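Translation initiation factor eIF-2B (Pyrococcus horikoshii, PDB 1VB5) probably serves as the regulatory subunit of archaeal initiation factor 2B and is thought to promote exchange of GDP for GTP on initiation factor 2. Local coordinates at residues S22-A36 against R78-M92. Numbering follows the deposited sequence.
Sequences SWLAKKGAEAFLTLA and RDILKSRALEFLRRM
With CG set anti to its carbonyl carbon (chi1 -77°), Leu-33 lays its two methyls across helix 78-92 as a knob in the hole formed by Lys-82, Ala-85, Leu-86 and Leu-89. CD2 of Leu-33 rests against Lys-82 O and, at 3.7 Å, CB of Ala-85, while CD1 of Leu-33 lies 3.6 Å from CD2 of Leu-86, the two leucines crossing at about a right angle.

The opposite choice, CG anti to the backbone N (chi1 174°), is made by Leu-81, whose fork straddles one turn of helix 22-36. Its CD1 meets CB and the ring atom CD2 of Phe-32, lying oblique to the ring, and CD2 of Leu-81 lies 3.9 Å from CB of Ala-36. Phe-32 then carries its ring onward to Leu-51 and Val-55 of helix 41-58.

The backbones stay close from Ala-29 and Ala-85, whose CA atoms are 5.4 Å apart, to Ala-36 and Arg-78, and spread toward Met-92. Next along, CD2 of Leu-89 approaches CB of Ala-29 to 3.5 Å. Met-92 closes the end nearest Ser-22, its sulfur SD 3.4 Å from CB of Ala-25 and its methyl CE in close contact with CG of Lys-26.

At the other end Arg-78, bent at chi3, brings NH1 within 2.7 Å of Ala-36 O in a bent hydrogen bond that comes from above the carbonyl plane. The same nitrogen also bonds to Leu-39 O, so one guanidinium gathers two carbonyls near the C-terminal end of helix 21-38.

Running nearly antiparallel, with axes 8.7 Å apart and a crossing angle of -163°, the pair exemplifies antiparallel helix packing with one knob-into-hole contact, Leu-33, and small alanines at its middle, here within the N-terminal helical region that precedes the Rossmann-like sheet in this eIF-2B alpha/beta/delta family fold.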
# COMPACT_ATOMS: atom_id res chain seq x y z
N SER B 22 -17.62 1.77 14.44
CA SER B 22 -18.15 2.22 15.73
C SER B 22 -18.93 3.54 15.65
O SER B 22 -20.10 3.59 16.00
CB SER B 22 -17.01 2.35 16.74
OG SER B 22 -17.49 2.88 17.96
N TRP B 23 -18.27 4.60 15.18
CA TRP B 23 -18.91 5.90 15.07
C TRP B 23 -20.20 5.85 14.26
O TRP B 23 -21.23 6.38 14.67
CB TRP B 23 -17.96 6.92 14.44
CG TRP B 23 -18.53 8.32 14.40
CD1 TRP B 23 -18.51 9.24 15.41
CD2 TRP B 23 -19.21 8.94 13.31
NE1 TRP B 23 -19.14 10.39 15.01
CE2 TRP B 23 -19.58 10.24 13.72
CE3 TRP B 23 -19.55 8.52 12.01
CZ2 TRP B 23 -20.27 11.12 12.89
CZ3 TRP B 23 -20.24 9.41 11.18
CH2 TRP B 23 -20.59 10.69 11.63
N LEU B 24 -20.14 5.21 13.09
CA LEU B 24 -21.31 5.10 12.23
C LEU B 24 -22.45 4.40 12.95
O LEU B 24 -23.61 4.78 12.83
CB LEU B 24 -20.99 4.31 10.95
CG LEU B 24 -20.24 5.04 9.83
CD1 LEU B 24 -20.13 4.11 8.64
CD2 LEU B 24 -20.99 6.31 9.44
N ALA B 25 -22.10 3.35 13.70
CA ALA B 25 -23.09 2.60 14.46
C ALA B 25 -23.83 3.54 15.41
O ALA B 25 -25.05 3.46 15.53
CB ALA B 25 -22.41 1.48 15.24
N LYS B 26 -23.09 4.43 16.06
CA LYS B 26 -23.68 5.38 16.99
C LYS B 26 -24.65 6.31 16.27
O LYS B 26 -25.75 6.56 16.75
CB LYS B 26 -22.60 6.20 17.69
CG LYS B 26 -21.72 5.38 18.61
CD LYS B 26 -20.75 6.26 19.37
CE LYS B 26 -19.83 5.41 20.25
NZ LYS B 26 -18.86 6.25 21.00
N LYS B 27 -24.23 6.83 15.12
CA LYS B 27 -25.08 7.73 14.34
C LYS B 27 -26.33 6.99 13.88
O LYS B 27 -27.41 7.57 13.81
CB LYS B 27 -24.31 8.28 13.13
CG LYS B 27 -23.03 9.03 13.48
CD LYS B 27 -23.31 10.29 14.29
CE LYS B 27 -24.09 11.31 13.48
NZ LYS B 27 -24.26 12.59 14.23
N GLY B 28 -26.16 5.72 13.54
CA GLY B 28 -27.29 4.92 13.10
C GLY B 28 -28.32 4.81 14.21
O GLY B 28 -29.52 4.92 13.98
N ALA B 29 -27.83 4.60 15.44
CA ALA B 29 -28.70 4.49 16.60
C ALA B 29 -29.38 5.84 16.83
O ALA B 29 -30.56 5.90 17.18
CB ALA B 29 -27.90 4.09 17.83
N GLU B 30 -28.63 6.91 16.63
CA GLU B 30 -29.15 8.27 16.79
C GLU B 30 -30.29 8.50 15.81
O GLU B 30 -31.24 9.22 16.10
CB GLU B 30 -28.06 9.31 16.54
CG GLU B 30 -27.08 9.50 17.69
CD GLU B 30 -25.98 10.50 17.35
OE1 GLU B 30 -26.30 11.61 16.87
OE2 GLU B 30 -24.79 10.17 17.57
N ALA B 31 -30.19 7.88 14.63
CA ALA B 31 -31.21 8.02 13.61
C ALA B 31 -32.53 7.43 14.12
O ALA B 31 -33.59 8.05 13.98
CB ALA B 31 -30.79 7.30 12.33
N PHE B 32 -32.46 6.25 14.71
CA PHE B 32 -33.66 5.60 15.24
C PHE B 32 -34.22 6.37 16.44
O PHE B 32 -35.43 6.46 16.59
CB PHE B 32 -33.37 4.15 15.62
CG PHE B 32 -33.23 3.23 14.43
CD1 PHE B 32 -31.98 2.93 13.91
CD2 PHE B 32 -34.36 2.69 13.82
CE1 PHE B 32 -31.85 2.10 12.79
CE2 PHE B 32 -34.24 1.86 12.71
CZ PHE B 32 -32.98 1.56 12.19
N LEU B 33 -33.34 6.90 17.28
CA LEU B 33 -33.76 7.67 18.45
C LEU B 33 -34.48 8.93 17.99
O LEU B 33 -35.41 9.41 18.64
CB LEU B 33 -32.56 8.06 19.31
CG LEU B 33 -31.97 6.97 20.20
CD1 LEU B 33 -30.69 7.48 20.86
CD2 LEU B 33 -32.99 6.56 21.25
N THR B 34 -34.03 9.46 16.85
CA THR B 34 -34.61 10.66 16.26
C THR B 34 -35.98 10.33 15.68
O THR B 34 -36.93 11.09 15.83
CB THR B 34 -33.70 11.21 15.14
OG1 THR B 34 -32.47 11.68 15.71
CG2 THR B 34 -34.38 12.35 14.39
N LEU B 35 -36.06 9.19 15.01
CA LEU B 35 -37.31 8.74 14.41
C LEU B 35 -38.42 8.67 15.46
O LEU B 35 -39.58 8.99 15.19
CB LEU B 35 -37.10 7.35 13.79
CG LEU B 35 -38.21 6.79 12.90
CD1 LEU B 35 -38.31 7.63 11.64
CD2 LEU B 35 -37.90 5.35 12.55
N ALA B 36 -38.06 8.25 16.67
CA ALA B 36 -39.00 8.12 17.78
C ALA B 36 -39.54 9.45 18.31
O ALA B 36 -40.52 9.47 19.06
CB ALA B 36 -38.35 7.34 18.92
N ARG B 78 -43.30 3.78 20.69
CA ARG B 78 -42.25 4.79 20.80
C ARG B 78 -41.23 4.41 21.86
O ARG B 78 -40.03 4.37 21.59
CB ARG B 78 -42.88 6.14 21.18
CG ARG B 78 -41.91 7.31 21.18
CD ARG B 78 -42.60 8.58 21.68
NE ARG B 78 -43.92 8.76 21.09
CZ ARG B 78 -44.16 8.88 19.78
NH1 ARG B 78 -43.16 8.83 18.92
NH2 ARG B 78 -45.40 9.03 19.34
N ASP B 79 -41.72 4.13 23.06
CA ASP B 79 -40.86 3.76 24.18
C ASP B 79 -40.01 2.51 23.91
O ASP B 79 -38.92 2.38 24.47
CB ASP B 79 -41.70 3.56 25.44
CG ASP B 79 -42.82 2.56 25.23
OD1 ASP B 79 -43.68 2.78 24.35
OD2 ASP B 79 -42.84 1.54 25.96
N ILE B 80 -40.50 1.60 23.09
CA ILE B 80 -39.74 0.39 22.78
C ILE B 80 -38.61 0.75 21.82
O ILE B 80 -37.45 0.40 22.04
CB ILE B 80 -40.62 -0.71 22.14
CG1 ILE B 80 -41.72 -1.15 23.12
CG2 ILE B 80 -39.76 -1.91 21.75
CD1 ILE B 80 -41.20 -1.84 24.38
N LEU B 81 -38.96 1.45 20.74
CA LEU B 81 -37.98 1.87 19.75
C LEU B 81 -36.82 2.58 20.43
O LEU B 81 -35.66 2.24 20.22
CB LEU B 81 -38.64 2.81 18.73
CG LEU B 81 -37.73 3.47 17.69
CD1 LEU B 81 -36.84 2.43 17.02
CD2 LEU B 81 -38.58 4.19 16.67
N LYS B 82 -37.15 3.58 21.25
CA LYS B 82 -36.14 4.34 21.97
C LYS B 82 -35.30 3.46 22.87
O LYS B 82 -34.07 3.51 22.85
CB LYS B 82 -36.81 5.43 22.82
CG LYS B 82 -35.85 6.13 23.78
CD LYS B 82 -36.53 7.21 24.61
CE LYS B 82 -35.53 7.91 25.52
NZ LYS B 82 -36.14 9.03 26.30
N SER B 83 -35.97 2.64 23.67
CA SER B 83 -35.29 1.75 24.60
C SER B 83 -34.30 0.80 23.92
O SER B 83 -33.21 0.58 24.41
CB SER B 83 -36.31 0.95 25.41
OG SER B 83 -35.66 0.19 26.41
N ARG B 84 -34.70 0.24 22.78
CA ARG B 84 -33.83 -0.68 22.07
C ARG B 84 -32.61 0.04 21.48
O ARG B 84 -31.50 -0.48 21.54
CB ARG B 84 -34.60 -1.40 20.96
CG ARG B 84 -35.66 -2.37 21.51
CD ARG B 84 -35.02 -3.59 22.16
NE ARG B 84 -34.41 -4.46 21.16
CZ ARG B 84 -33.77 -5.60 21.43
NH1 ARG B 84 -33.65 -6.02 22.68
NH2 ARG B 84 -33.26 -6.32 20.44
N ALA B 85 -32.81 1.23 20.94
CA ALA B 85 -31.70 1.98 20.36
C ALA B 85 -30.68 2.32 21.45
O ALA B 85 -29.47 2.18 21.24
CB ALA B 85 -32.21 3.26 19.70
N LEU B 86 -31.15 2.74 22.61
CA LEU B 86 -30.26 3.08 23.71
C LEU B 86 -29.54 1.85 24.24
O LEU B 86 -28.40 1.95 24.73
CB LEU B 86 -31.04 3.75 24.85
CG LEU B 86 -31.67 5.12 24.57
CD1 LEU B 86 -32.48 5.56 25.79
CD2 LEU B 86 -30.59 6.14 24.24
N GLU B 87 -30.19 0.70 24.17
CA GLU B 87 -29.58 -0.53 24.65
C GLU B 87 -28.46 -0.95 23.71
O GLU B 87 -27.43 -1.46 24.15
CB GLU B 87 -30.61 -1.66 24.77
CG GLU B 87 -30.13 -2.79 25.65
CD GLU B 87 -30.94 -4.06 25.47
OE1 GLU B 87 -32.18 -3.98 25.41
OE2 GLU B 87 -30.32 -5.15 25.39
N PHE B 88 -28.66 -0.76 22.41
CA PHE B 88 -27.64 -1.11 21.43
C PHE B 88 -26.40 -0.27 21.76
O PHE B 88 -25.29 -0.79 21.83
CB PHE B 88 -28.11 -0.78 20.01
CG PHE B 88 -27.22 -1.36 18.93
CD1 PHE B 88 -27.40 -2.66 18.49
CD2 PHE B 88 -26.17 -0.61 18.40
CE1 PHE B 88 -26.55 -3.21 17.52
CE2 PHE B 88 -25.32 -1.15 17.44
CZ PHE B 88 -25.50 -2.45 17.00
N LEU B 89 -26.61 1.02 21.99
CA LEU B 89 -25.51 1.92 22.33
C LEU B 89 -24.81 1.47 23.60
O LEU B 89 -23.58 1.48 23.68
CB LEU B 89 -26.03 3.35 22.48
CG LEU B 89 -26.48 4.03 21.19
CD1 LEU B 89 -27.05 5.42 21.48
CD2 LEU B 89 -25.31 4.14 20.23
N ARG B 90 -25.59 1.06 24.60
CA ARG B 90 -25.01 0.61 25.86
C ARG B 90 -24.18 -0.65 25.63
O ARG B 90 -23.11 -0.82 26.22
CB ARG B 90 -26.10 0.32 26.89
CG ARG B 90 -25.58 0.04 28.29
CD ARG B 90 -26.69 -0.49 29.19
NE ARG B 90 -27.20 -1.77 28.71
CZ ARG B 90 -26.47 -2.88 28.63
NH1 ARG B 90 -25.20 -2.88 29.01
NH2 ARG B 90 -27.01 -4.00 28.17
N ARG B 91 -24.68 -1.54 24.77
CA ARG B 91 -23.95 -2.78 24.48
C ARG B 91 -22.66 -2.51 23.72
O ARG B 91 -21.64 -3.15 24.00
CB ARG B 91 -24.83 -3.75 23.69
CG ARG B 91 -26.00 -4.33 24.49
CD ARG B 91 -26.68 -5.46 23.73
NE ARG B 91 -27.83 -5.99 24.45
CZ ARG B 91 -28.49 -7.09 24.10
NH1 ARG B 91 -28.12 -7.78 23.02
NH2 ARG B 91 -29.53 -7.50 24.81
N MET B 92 -22.68 -1.58 22.77
CA MET B 92 -21.47 -1.26 22.01
C MET B 92 -20.37 -0.79 22.96
O MET B 92 -19.25 -1.29 22.91
CB MET B 92 -21.72 -0.15 20.98
CG MET B 92 -22.70 -0.49 19.89
SD MET B 92 -22.65 0.72 18.53
CE MET B 92 -22.57 2.25 19.39